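Local coordinates for protein hypothetic aldehyde deformylating oxygenase (Sulfolobus tokodaii, PDB 5V4T) that is an iron-binding, ferritin-like diiron protein with aldehyde deformylating oxygenase activity, probably acting as an oxidoreductase, at residues D182-E185 with S190-E193; L114-L119 with E199-A204; W32-K37 with D92-R97; D62-Y67 with K139-D144. All coordinates share one frame; numbering follows the deposited sequence.

Contact 1 (D182-E185 with S190-E193); sequences DKIE and SIQE
The carboxylate of Glu185 is the one flat group among the side chains that meet here. Neither of its faces carries the packing: OE2 is engaged in a salt bridge to Lys181, one turn back, and the approach to Ile191 is made lower down, through the methylene chain. This is a tight helix-loop-helix connection at the edge of the ferritin-like bundle, where the short helix 181-184 gives way to the long final helix 191-211. The chain doubles back so tightly that the CA atoms of Glu185 and Ser190 lie 6.3 Å apart. Glu185 CG rests against Ile191 CG1 at 4.1 Å, with the two side chains crossing at about a right angle, so that an extended acidic residue lends its aliphatic part to an apolar seam and keeps its charge for a lysine. Further along the same isoleucine, a chi2 of -76° bends CD1 toward Ile184, whose CB it approaches at 4.4 Å in a looser contact. Ile184 and Ile191 are both buried. The start of the new helix is secured by Ser190 at the N-cap, whose side chain takes up a backbone N-H of the first turn: Glu193 N donates to Ser190 OG at 3.1 Å, with an N-H...O angle of 163°.

Contact 2 (L114-L119 with E199-A204); sequences LATVGL and EELKKA
Thr116 is the first residue of 114-119 to touch 199-204, and it does so with its methyl group. CG2 stands anti to the backbone N (chi1 -56° for OG1) and meets Leu201 tip to tip, 3.7 Å from CD1 and 4.0 Å from CD2, so it sits against both branches of the leucine fork. The same rotation sends OG1 back along its own helix, where it donates to the carbonyl oxygen of Glu111. A polar side chain thus divides its labour: the hydroxyl is spent on the backbone of an iron ligand and the methyl is given to packing. The contact lies near the metal site, the side chain of Thr116 being about 6 Å from those of the iron ligands Glu111 and Glu145 and about 10 Å from the iron. One residue on, Val117 comes in obliquely with CG2, 3.8 Å from Leu201 CD1. That single methyl of Leu201 is therefore shared by Thr116 and Val117 and fits between them, with chemistry that is purely van der Waals. Val117 also packs on Leu194, Leu197 and Met198, extending the seam toward the beginning of helix 191-211. Around this pair of helices, Leu114 leans on Ala173 of helix 159-179, Ala115 touches Phe23 of helix 10-23, and Leu119 lies against Ile138, Ile141 and Ile142 of helix 132-155.

Contact 3 (W32-K37 with D92-R97); sequences WKILKK and DFQSSR
Leu35 and Phe93 meet at about a right angle, the leucine branch CD2 reaching the ring obliquely. CD2 lies 3.7 Å from Phe93 CD2 and 3.9 Å from Phe93 CE2, so the methyl sits against the bond between these two ring carbons. Phe93 has an unusual chi1 of -96°, away from the staggered positions, and this rotation helps to bring the CD2-CE2 bond up to the leucine methyl. A second crossing at about a right angle accompanies the first nearer the solvent: the extended chain of Gln94 carries its amide out to Ile34, with NE2 4.0 Å from Ile34 CD1. Ile34 holds CG1 anti to its backbone N (chi1 -162°), which directs CD1 across the gap. This is a van der Waals contact, not a hydrogen bond, between two exposed residues.

The chain directly after Phe93 leaves its helix in a tight turn. Asp92 O receives two donors there, Ser95 OG at 2.6 Å and Ser95 N at 3.1 Å, the hydroxyl standing 20° from the carbonyl plane; Ser95 OG is also bonded to Asn101 ND2. Asp92 OD2 is paired with Arg105 and Arg165, which ties this helix end to its neighbours. Phe93 also packs on Leu38 and Lys42 of helix 34-46 and on Ile102 of helix 98-128, its side chain being about 11 Å from the iron. Packing of this kind, with the C-terminal end of helix 80-93 set against residues 34-35 of helix 34-46, belongs to the outer layer of a ferritin-like helical bundle.

Contact 4 (D62-Y67 with K139-D144); sequences DFFNEY and KRIIED
Helices 49-67 and 132-155 of the ferritin-like bundle contribute Glu57, and Glu145 with His148, to the iron site, and beside that site they meet through Ile141, Phe63 and Phe64. A single methyl does the touching. Ile141 CD1 comes within 3.7 Å of Phe64 CE2 and 3.9 Å of Phe64 CZ, and within 3.9 Å of Phe63 CD2, approaching both rings obliquely. The two phenylalanine rings pack against each other edge to face: Phe63 CD2 stands 3.8 Å above the plane of the Phe64 ring, over its centre, while Phe64 CE2 lies at the edge of the Phe63 ring and in its plane. Their first torsions differ, Phe63 having CG anti to the backbone N (chi1 163°) and Phe64 anti to the carbonyl carbon, and this turns two consecutive rings toward the same isoleucine. Each helix also bears a Glu-x-x-His sequence, as in diiron-carboxylate proteins (Glu57 to His60, Glu145 to His148); of these histidines His148 is seen to bind the iron. The Ile141 side chain packs on His60 and is about 6 Å from the iron, consistent with a place in the metal's apolar surroundings. Asp144 OD2 is hydrogen-bonded to His60 NE2.

Overall arrangement
The contacts differ in burial and chemistry. Contact 4 is buried and lies nearest the iron; contact 2 is partly buried, about 18 Å away between centres, and the two touch where Leu119 packs on Ile141 and Ile142. Contacts 1 and 2 share helix 191-211, the first at its start and the second in its middle. Contact 1 is buried yet peripheral, and contact 3 is a surface contact on the opposite side of the chain's centre, their centres about 32 Å apart. The inner pair shares one methyl between two partners, aliphatic in contact 2 and aromatic in contact 4, whereas the outer pair brings in the aliphatic carbons of Glu185 and the amide of Gln94.

Contact 1 (D182-E185 with S190-E193)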
loop_
_atom_site.group_PDB
_atom_site.type_symbol
_atom_site.label_atom_id
_atom_site.label_comp_id
_atom_site.label_asym_id
_atom_site.label_seq_id
_atom_site.Cartn_x
_atom_site.Cartn_y
_atom_site.Cartn_z
ATOM N N ASP A 182 11.310 -0.860 -14.253
ATOM C CA ASP A 182 12.650 -0.306 -14.420
ATOM C C ASP A 182 13.257 0.145 -13.083
ATOM O O ASP A 182 14.482 0.178 -12.962
ATOM C CB ASP A 182 12.636 0.836 -15.445
ATOM C CG ASP A 182 12.391 0.338 -16.856
ATOM O OD1 ASP A 182 12.552 -0.869 -17.074
ATOM O OD2 ASP A 182 12.029 1.144 -17.731
ATOM N N LYS A 183 12.414 0.527 -12.115
ATOM C CA LYS A 183 12.866 0.908 -10.742
ATOM C C LYS A 183 13.048 -0.259 -9.800
ATOM O O LYS A 183 13.869 -0.187 -8.911
ATOM C CB LYS A 183 11.862 1.867 -10.095
ATOM C CG LYS A 183 11.763 3.244 -10.763
ATOM C CD LYS A 183 13.133 3.824 -11.099
ATOM C CE LYS A 183 13.013 5.170 -11.815
ATOM N NZ LYS A 183 13.126 6.264 -10.826
ATOM N N ILE A 184 12.330 -1.362 -10.043
ATOM C CA ILE A 184 12.315 -2.518 -9.125
ATOM C C ILE A 184 13.375 -3.561 -9.498
ATOM O O ILE A 184 13.988 -4.178 -8.641
ATOM C CB ILE A 184 10.898 -3.166 -9.075
ATOM C CG1 ILE A 184 9.846 -2.219 -8.443
ATOM C CG2 ILE A 184 10.961 -4.487 -8.340
ATOM C CD1 ILE A 184 8.398 -2.655 -8.641
ATOM N N GLU A 185 13.546 -3.826 -10.802
ATOM C CA GLU A 185 14.532 -4.795 -11.252
ATOM C C GLU A 185 15.953 -4.525 -10.773
ATOM O O GLU A 185 16.657 -5.460 -10.439
ATOM C CB GLU A 185 14.513 -4.955 -12.776
ATOM C CG GLU A 185 13.295 -5.680 -13.273
ATOM C CD GLU A 185 13.356 -5.924 -14.776
ATOM O OE1 GLU A 185 13.882 -5.058 -15.537
ATOM O OE2 GLU A 185 12.862 -6.985 -15.176
ATOM N N SER A 190 12.589 -10.176 -9.692
ATOM C CA SER A 190 11.938 -10.556 -10.930
ATOM C C SER A 190 10.495 -10.071 -10.919
ATOM O O SER A 190 9.772 -10.451 -10.003
ATOM C CB SER A 190 11.911 -12.046 -11.026
ATOM O OG SER A 190 10.943 -12.474 -11.950
ATOM N N ILE A 191 10.085 -9.297 -11.911
ATOM C CA ILE A 191 8.696 -8.840 -12.004
ATOM C C ILE A 191 7.760 -10.048 -12.106
ATOM O O ILE A 191 6.721 -10.081 -11.421
ATOM C CB ILE A 191 8.441 -7.875 -13.158
ATOM C CG1 ILE A 191 9.279 -6.608 -12.997
ATOM C CG2 ILE A 191 6.979 -7.479 -13.286
ATOM C CD1 ILE A 191 8.692 -5.682 -11.916
ATOM N N GLN A 192 8.097 -11.048 -12.951
ATOM C CA GLN A 192 7.291 -12.257 -12.950
ATOM C C GLN A 192 7.103 -12.923 -11.589
ATOM O O GLN A 192 5.964 -13.370 -11.236
ATOM C CB GLN A 192 7.814 -13.323 -13.940
ATOM C CG GLN A 192 6.828 -14.508 -14.119
ATOM C CD GLN A 192 5.496 -14.055 -14.728
ATOM O OE1 GLN A 192 5.458 -13.640 -15.904
ATOM N NE2 GLN A 192 4.384 -14.138 -13.958
ATOM N N GLU A 193 8.149 -13.039 -10.796
ATOM C CA GLU A 193 8.063 -13.688 -9.475
ATOM C C GLU A 193 7.174 -12.824 -8.572
ATOM O O GLU A 193 6.416 -13.357 -7.817
ATOM C CB GLU A 193 9.407 -13.986 -8.776
ATOM C CG GLU A 193 10.197 -15.076 -9.458
ATOM C CD GLU A 193 11.518 -15.423 -8.762
ATOM O OE1 GLU A 193 11.794 -14.898 -7.657
ATOM O OE2 GLU A 193 12.296 -16.221 -9.348
#

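Contact 2 (L114-L119 with E199-A204)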
loop_
_atom_site.group_PDB
_atom_site.type_symbol
_atom_site.label_atom_id
_atom_site.label_comp_id
_atom_site.label_asym_id
_atom_site.label_seq_id
_atom_site.Cartn_x
_atom_site.Cartn_y
_atom_site.Cartn_z
ATOM N N LEU A 114 -1.003 -5.288 -2.859
ATOM C CA LEU A 114 0.035 -4.344 -3.286
ATOM C C LEU A 114 0.976 -4.011 -2.161
ATOM O O LEU A 114 2.183 -4.125 -2.334
ATOM C CB LEU A 114 -0.568 -3.071 -3.846
ATOM C CG LEU A 114 -1.170 -3.289 -5.197
ATOM C CD1 LEU A 114 -2.098 -2.134 -5.428
ATOM C CD2 LEU A 114 0.004 -3.300 -6.215
ATOM N N ALA A 115 0.448 -3.585 -1.030
ATOM C CA ALA A 115 1.318 -3.175 0.101
ATOM C C ALA A 115 2.120 -4.344 0.595
ATOM O O ALA A 115 3.284 -4.174 0.973
ATOM C CB ALA A 115 0.540 -2.538 1.242
ATOM N N THR A 116 1.530 -5.554 0.634
ATOM C CA THR A 116 2.213 -6.736 1.059
ATOM C C THR A 116 3.490 -6.966 0.241
ATOM O O THR A 116 4.583 -7.194 0.794
ATOM C CB THR A 116 1.273 -7.988 1.007
ATOM O OG1 THR A 116 0.098 -7.723 1.798
ATOM C CG2 THR A 116 2.007 -9.206 1.492
ATOM N N VAL A 117 3.380 -6.801 -1.090
ATOM C CA VAL A 117 4.536 -6.926 -1.978
ATOM C C VAL A 117 5.564 -5.788 -1.800
ATOM O O VAL A 117 6.766 -6.041 -1.650
ATOM C CB VAL A 117 4.071 -7.032 -3.423
ATOM C CG1 VAL A 117 5.245 -6.949 -4.382
ATOM C CG2 VAL A 117 3.314 -8.331 -3.575
ATOM N N GLY A 118 5.068 -4.565 -1.729
ATOM C CA GLY A 118 5.949 -3.422 -1.605
ATOM C C GLY A 118 6.716 -3.451 -0.300
ATOM O O GLY A 118 7.932 -3.188 -0.233
ATOM N N LEU A 119 6.023 -3.811 0.770
ATOM C CA LEU A 119 6.640 -3.878 2.094
ATOM C C LEU A 119 7.655 -5.030 2.178
ATOM O O LEU A 119 8.711 -4.914 2.807
ATOM C CB LEU A 119 5.587 -4.030 3.192
ATOM C CG LEU A 119 4.746 -2.785 3.395
ATOM C CD1 LEU A 119 3.511 -3.033 4.225
ATOM C CD2 LEU A 119 5.574 -1.686 4.023
ATOM N N GLU A 199 -0.516 -13.231 -7.257
ATOM C CA GLU A 199 -1.587 -14.173 -7.512
ATOM C C GLU A 199 -1.875 -15.027 -6.322
ATOM O O GLU A 199 -3.002 -15.339 -6.045
ATOM C CB GLU A 199 -1.178 -15.029 -8.714
ATOM C CG GLU A 199 -1.103 -14.237 -9.983
ATOM C CD GLU A 199 -2.476 -14.140 -10.708
ATOM O OE1 GLU A 199 -3.551 -14.572 -10.185
ATOM O OE2 GLU A 199 -2.423 -13.704 -11.866
ATOM N N GLU A 200 -0.832 -15.448 -5.589
ATOM C CA GLU A 200 -1.026 -16.240 -4.411
ATOM C C GLU A 200 -1.705 -15.437 -3.290
ATOM O O GLU A 200 -2.542 -15.912 -2.568
ATOM C CB GLU A 200 0.270 -16.834 -3.950
ATOM C CG GLU A 200 0.869 -17.724 -5.036
ATOM C CD GLU A 200 0.403 -19.201 -5.237
ATOM O OE1 GLU A 200 -0.767 -19.689 -4.865
ATOM O OE2 GLU A 200 1.344 -19.873 -5.852
ATOM N N LEU A 201 -1.314 -14.183 -3.147
ATOM C CA LEU A 201 -1.988 -13.293 -2.187
ATOM C C LEU A 201 -3.469 -13.055 -2.493
ATOM O O LEU A 201 -4.292 -13.046 -1.610
ATOM C CB LEU A 201 -1.247 -11.983 -2.117
ATOM C CG LEU A 201 0.172 -12.025 -1.546
ATOM C CD1 LEU A 201 0.950 -10.726 -1.760
ATOM C CD2 LEU A 201 0.141 -12.343 -0.069
ATOM N N LYS A 202 -3.776 -12.856 -3.737
ATOM C CA LYS A 202 -5.180 -12.735 -4.177
ATOM C C LYS A 202 -5.961 -13.964 -3.760
ATOM O O LYS A 202 -7.025 -13.860 -3.193
ATOM C CB LYS A 202 -5.236 -12.565 -5.673
ATOM C CG LYS A 202 -6.646 -12.359 -6.269
ATOM C CD LYS A 202 -6.634 -12.685 -7.749
ATOM C CE LYS A 202 -7.989 -13.101 -8.214
ATOM N NZ LYS A 202 -7.895 -13.542 -9.635
ATOM N N LYS A 203 -5.446 -15.159 -4.062
ATOM C CA LYS A 203 -6.088 -16.392 -3.677
ATOM C C LYS A 203 -6.278 -16.513 -2.185
ATOM O O LYS A 203 -7.350 -16.859 -1.677
ATOM C CB LYS A 203 -5.281 -17.588 -4.216
ATOM C CG LYS A 203 -5.449 -17.684 -5.708
ATOM C CD LYS A 203 -4.820 -18.944 -6.261
ATOM C CE LYS A 203 -5.323 -19.202 -7.672
ATOM N NZ LYS A 203 -4.783 -20.499 -8.210
ATOM N N ALA A 204 -5.265 -16.120 -1.426
ATOM C CA ALA A 204 -5.340 -16.178 0.046
ATOM C C ALA A 204 -6.421 -15.248 0.592
ATOM O O ALA A 204 -7.150 -15.627 1.477
ATOM C CB ALA A 204 -3.992 -15.755 0.603
#

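Contact 3 (W32-K37 with D92-R97)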
loop_
_atom_site.group_PDB
_atom_site.type_symbol
_atom_site.label_atom_id
_atom_site.label_comp_id
_atom_site.label_asym_id
_atom_site.label_seq_id
_atom_site.Cartn_x
_atom_site.Cartn_y
_atom_site.Cartn_z
ATOM N N TRP A 32 -5.594 13.941 -3.908
ATOM C CA TRP A 32 -6.516 13.159 -3.120
ATOM C C TRP A 32 -6.674 13.736 -1.708
ATOM O O TRP A 32 -6.975 13.027 -0.741
ATOM C CB TRP A 32 -5.998 11.697 -3.057
ATOM C CG TRP A 32 -5.843 11.055 -4.403
ATOM C CD1 TRP A 32 -6.826 10.817 -5.340
ATOM C CD2 TRP A 32 -4.642 10.490 -4.926
ATOM N NE1 TRP A 32 -6.273 10.200 -6.445
ATOM C CE2 TRP A 32 -4.934 10.003 -6.218
ATOM C CE3 TRP A 32 -3.334 10.436 -4.479
ATOM C CZ2 TRP A 32 -3.980 9.401 -7.016
ATOM C CZ3 TRP A 32 -2.380 9.835 -5.271
ATOM C CH2 TRP A 32 -2.706 9.340 -6.544
ATOM N N LYS A 33 -6.545 15.038 -1.601
ATOM C CA LYS A 33 -6.771 15.733 -0.324
ATOM C C LYS A 33 -8.094 15.332 0.335
ATOM O O LYS A 33 -8.193 15.219 1.577
ATOM C CB LYS A 33 -6.784 17.229 -0.626
ATOM C CG LYS A 33 -6.978 18.118 0.586
ATOM C CD LYS A 33 -6.985 19.575 0.135
ATOM C CE LYS A 33 -7.777 20.406 1.139
ATOM N NZ LYS A 33 -7.603 21.840 0.812
ATOM N N ILE A 34 -9.116 15.140 -0.502
ATOM C CA ILE A 34 -10.457 14.820 -0.055
ATOM C C ILE A 34 -10.527 13.515 0.752
ATOM O O ILE A 34 -11.464 13.321 1.543
ATOM C CB ILE A 34 -11.462 14.754 -1.246
ATOM C CG1 ILE A 34 -12.901 14.849 -0.796
ATOM C CG2 ILE A 34 -11.258 13.502 -2.089
ATOM C CD1 ILE A 34 -13.832 15.283 -1.903
ATOM N N LEU A 35 -9.556 12.611 0.541
ATOM C CA LEU A 35 -9.574 11.341 1.265
ATOM C C LEU A 35 -9.406 11.501 2.729
ATOM O O LEU A 35 -9.864 10.661 3.484
ATOM C CB LEU A 35 -8.450 10.385 0.762
ATOM C CG LEU A 35 -8.708 9.673 -0.568
ATOM C CD1 LEU A 35 -7.445 8.912 -0.961
ATOM C CD2 LEU A 35 -9.852 8.677 -0.422
ATOM N N LYS A 36 -8.747 12.572 3.165
ATOM C CA LYS A 36 -8.593 12.776 4.630
ATOM C C LYS A 36 -9.978 12.954 5.279
ATOM O O LYS A 36 -10.347 12.208 6.214
ATOM C CB LYS A 36 -7.698 13.993 4.896
ATOM C CG LYS A 36 -7.365 14.225 6.363
ATOM C CD LYS A 36 -6.505 15.477 6.512
ATOM C CE LYS A 36 -5.990 15.587 7.924
ATOM N NZ LYS A 36 -5.144 16.766 8.215
ATOM N N LYS A 37 -10.763 13.884 4.741
ATOM C CA LYS A 37 -12.114 14.141 5.249
ATOM C C LYS A 37 -12.993 12.907 5.156
ATOM O O LYS A 37 -13.699 12.560 6.093
ATOM C CB LYS A 37 -12.819 15.253 4.465
ATOM C CG LYS A 37 -12.737 16.533 5.213
ATOM C CD LYS A 37 -13.083 17.753 4.362
ATOM C CE LYS A 37 -12.520 19.002 5.047
ATOM N NZ LYS A 37 -12.942 20.237 4.347
ATOM N N ASP A 92 -15.184 5.314 -4.454
ATOM C CA ASP A 92 -15.687 4.337 -3.522
ATOM C C ASP A 92 -16.139 4.948 -2.206
ATOM O O ASP A 92 -17.165 4.532 -1.677
ATOM C CB ASP A 92 -14.659 3.232 -3.276
ATOM C CG ASP A 92 -14.544 2.259 -4.486
ATOM O OD1 ASP A 92 -15.449 2.298 -5.384
ATOM O OD2 ASP A 92 -13.560 1.501 -4.537
ATOM N N PHE A 93 -15.366 5.888 -1.682
ATOM C CA PHE A 93 -15.749 6.537 -0.424
ATOM C C PHE A 93 -17.079 7.280 -0.532
ATOM O O PHE A 93 -17.820 7.393 0.486
ATOM C CB PHE A 93 -14.676 7.494 0.021
ATOM C CG PHE A 93 -13.731 6.879 1.008
ATOM C CD1 PHE A 93 -14.059 6.784 2.321
ATOM C CD2 PHE A 93 -12.535 6.379 0.610
ATOM C CE1 PHE A 93 -13.204 6.258 3.233
ATOM C CE2 PHE A 93 -11.647 5.847 1.510
ATOM C CZ PHE A 93 -11.987 5.746 2.838
ATOM N N GLN A 94 -17.356 7.714 -1.745
ATOM C CA GLN A 94 -18.557 8.511 -2.039
ATOM C C GLN A 94 -19.692 7.641 -2.506
ATOM O O GLN A 94 -20.786 8.142 -2.798
ATOM C CB GLN A 94 -18.235 9.543 -3.122
ATOM C CG GLN A 94 -17.250 10.597 -2.719
ATOM C CD GLN A 94 -16.573 11.313 -3.892
ATOM O OE1 GLN A 94 -16.504 10.844 -5.069
ATOM N NE2 GLN A 94 -16.071 12.456 -3.582
ATOM N N SER A 95 -19.495 6.342 -2.591
ATOM C CA SER A 95 -20.505 5.453 -3.097
ATOM C C SER A 95 -21.427 4.969 -2.027
ATOM O O SER A 95 -21.197 5.026 -0.802
ATOM C CB SER A 95 -19.871 4.226 -3.781
ATOM O OG SER A 95 -19.261 3.373 -2.791
ATOM N N SER A 96 -22.494 4.357 -2.543
ATOM C CA SER A 96 -23.527 3.773 -1.728
ATOM C C SER A 96 -23.014 2.595 -0.875
ATOM O O SER A 96 -23.191 2.537 0.354
ATOM C CB SER A 96 -24.629 3.316 -2.701
ATOM O OG SER A 96 -25.613 2.551 -2.046
ATOM N N ARG A 97 -22.368 1.656 -1.535
ATOM C CA ARG A 97 -21.843 0.484 -0.811
ATOM C C ARG A 97 -20.408 0.816 -0.418
ATOM O O ARG A 97 -19.502 0.007 -0.662
ATOM C CB ARG A 97 -21.865 -0.797 -1.667
ATOM C CG ARG A 97 -23.246 -1.245 -2.114
ATOM C CD ARG A 97 -23.111 -2.563 -2.824
ATOM N NE ARG A 97 -22.894 -3.731 -1.948
ATOM C CZ ARG A 97 -23.211 -4.969 -2.338
ATOM N NH1 ARG A 97 -23.715 -5.121 -3.520
ATOM N NH2 ARG A 97 -23.110 -6.017 -1.533
#

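Contact 4 (D62-Y67 with K139-D144)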
loop_
_atom_site.group_PDB
_atom_site.type_symbol
_atom_site.label_atom_id
_atom_site.label_comp_id
_atom_site.label_asym_id
_atom_site.label_seq_id
_atom_site.Cartn_x
_atom_site.Cartn_y
_atom_site.Cartn_z
ATOM N N ASP A 62 3.688 9.858 8.214
ATOM C CA ASP A 62 4.670 10.644 8.978
ATOM C C ASP A 62 6.040 9.959 9.002
ATOM O O ASP A 62 7.051 10.622 8.973
ATOM C CB ASP A 62 4.193 10.966 10.368
ATOM C CG ASP A 62 3.013 11.960 10.355
ATOM O OD1 ASP A 62 2.812 12.639 9.319
ATOM O OD2 ASP A 62 2.241 11.980 11.323
ATOM N N PHE A 63 6.085 8.643 9.105
ATOM C CA PHE A 63 7.347 7.898 9.040
ATOM C C PHE A 63 8.095 8.194 7.719
ATOM O O PHE A 63 9.313 8.462 7.707
ATOM C CB PHE A 63 7.074 6.418 9.249
ATOM C CG PHE A 63 8.192 5.545 8.810
ATOM C CD1 PHE A 63 9.333 5.396 9.596
ATOM C CD2 PHE A 63 8.136 4.943 7.574
ATOM C CE1 PHE A 63 10.408 4.658 9.145
ATOM C CE2 PHE A 63 9.185 4.164 7.121
ATOM C CZ PHE A 63 10.340 4.057 7.916
ATOM N N PHE A 64 7.385 8.117 6.604
ATOM C CA PHE A 64 8.055 8.317 5.315
ATOM C C PHE A 64 8.459 9.780 5.170
ATOM O O PHE A 64 9.535 10.057 4.683
ATOM C CB PHE A 64 7.183 7.865 4.152
ATOM C CG PHE A 64 7.077 6.382 4.039
ATOM C CD1 PHE A 64 8.174 5.606 3.600
ATOM C CD2 PHE A 64 5.914 5.713 4.467
ATOM C CE1 PHE A 64 8.060 4.211 3.488
ATOM C CE2 PHE A 64 5.843 4.351 4.351
ATOM C CZ PHE A 64 6.908 3.601 3.910
ATOM N N ASN A 65 7.605 10.679 5.603
ATOM C CA ASN A 65 7.930 12.112 5.431
ATOM C C ASN A 65 9.138 12.463 6.249
ATOM O O ASN A 65 10.018 13.141 5.769
ATOM C CB ASN A 65 6.688 12.913 5.804
ATOM C CG ASN A 65 6.897 14.405 5.717
ATOM O OD1 ASN A 65 7.202 14.936 4.670
ATOM N ND2 ASN A 65 6.760 15.065 6.825
ATOM N N GLU A 66 9.226 11.963 7.466
ATOM C CA GLU A 66 10.383 12.216 8.307
ATOM C C GLU A 66 11.638 11.545 7.808
ATOM O O GLU A 66 12.712 12.128 7.797
ATOM C CB GLU A 66 10.127 11.752 9.739
ATOM C CG GLU A 66 9.076 12.604 10.462
ATOM C CD GLU A 66 9.426 14.107 10.500
ATOM O OE1 GLU A 66 10.647 14.470 10.581
ATOM O OE2 GLU A 66 8.470 14.930 10.448
ATOM N N TYR A 67 11.524 10.291 7.367
ATOM C CA TYR A 67 12.678 9.592 6.919
ATOM C C TYR A 67 13.333 10.284 5.709
ATOM O O TYR A 67 14.570 10.302 5.628
ATOM C CB TYR A 67 12.349 8.129 6.537
ATOM C CG TYR A 67 13.583 7.283 6.359
ATOM C CD1 TYR A 67 14.187 6.660 7.436
ATOM C CD2 TYR A 67 14.215 7.188 5.104
ATOM C CE1 TYR A 67 15.361 5.904 7.278
ATOM C CE2 TYR A 67 15.405 6.448 4.943
ATOM C CZ TYR A 67 15.969 5.810 6.044
ATOM O OH TYR A 67 17.140 5.119 5.855
ATOM N N LYS A 139 9.050 -2.905 9.338
ATOM C CA LYS A 139 8.518 -4.027 10.144
ATOM C C LYS A 139 7.297 -3.576 10.918
ATOM O O LYS A 139 6.336 -4.371 11.045
ATOM C CB LYS A 139 9.606 -4.590 11.035
ATOM C CG LYS A 139 10.593 -5.385 10.231
ATOM C CD LYS A 139 11.916 -5.628 10.890
ATOM C CE LYS A 139 11.814 -6.191 12.234
ATOM N NZ LYS A 139 13.202 -6.469 12.788
ATOM N N ARG A 140 7.309 -2.339 11.436
ATOM C CA ARG A 140 6.178 -1.812 12.170
ATOM C C ARG A 140 4.962 -1.633 11.279
ATOM O O ARG A 140 3.836 -2.008 11.662
ATOM C CB ARG A 140 6.521 -0.505 12.887
ATOM C CG ARG A 140 7.531 -0.686 14.028
ATOM C CD ARG A 140 8.084 0.587 14.588
ATOM N NE ARG A 140 8.961 0.287 15.698
ATOM C CZ ARG A 140 9.747 1.182 16.309
ATOM N NH1 ARG A 140 9.842 2.403 15.813
ATOM N NH2 ARG A 140 10.469 0.811 17.352
ATOM N N ILE A 141 5.174 -1.159 10.070
ATOM C CA ILE A 141 4.080 -1.008 9.139
ATOM C C ILE A 141 3.525 -2.373 8.753
ATOM O O ILE A 141 2.324 -2.564 8.692
ATOM C CB ILE A 141 4.525 -0.206 7.906
ATOM C CG1 ILE A 141 4.876 1.215 8.309
ATOM C CG2 ILE A 141 3.422 -0.220 6.845
ATOM C CD1 ILE A 141 5.537 2.032 7.184
ATOM N N ILE A 142 4.392 -3.337 8.532
ATOM C CA ILE A 142 3.930 -4.720 8.216
ATOM C C ILE A 142 3.019 -5.215 9.311
ATOM O O ILE A 142 1.928 -5.763 9.013
ATOM C CB ILE A 142 5.108 -5.679 7.949
ATOM C CG1 ILE A 142 5.778 -5.306 6.659
ATOM C CG2 ILE A 142 4.704 -7.114 7.967
ATOM C CD1 ILE A 142 7.129 -5.941 6.432
ATOM N N GLU A 143 3.424 -5.050 10.571
ATOM C CA GLU A 143 2.563 -5.477 11.673
ATOM C C GLU A 143 1.215 -4.803 11.668
ATOM O O GLU A 143 0.172 -5.468 11.851
ATOM C CB GLU A 143 3.281 -5.287 12.986
ATOM C CG GLU A 143 2.590 -5.845 14.198
ATOM C CD GLU A 143 3.477 -5.681 15.454
ATOM O OE1 GLU A 143 4.341 -4.770 15.505
ATOM O OE2 GLU A 143 3.287 -6.473 16.381
ATOM N N ASP A 144 1.237 -3.475 11.487
ATOM C CA ASP A 144 0.013 -2.711 11.425
ATOM C C ASP A 144 -0.852 -3.212 10.286
ATOM O O ASP A 144 -2.064 -3.373 10.453
ATOM C CB ASP A 144 0.272 -1.242 11.200
ATOM C CG ASP A 144 0.817 -0.500 12.424
ATOM O OD1 ASP A 144 1.000 -1.061 13.533
ATOM O OD2 ASP A 144 1.152 0.710 12.199
#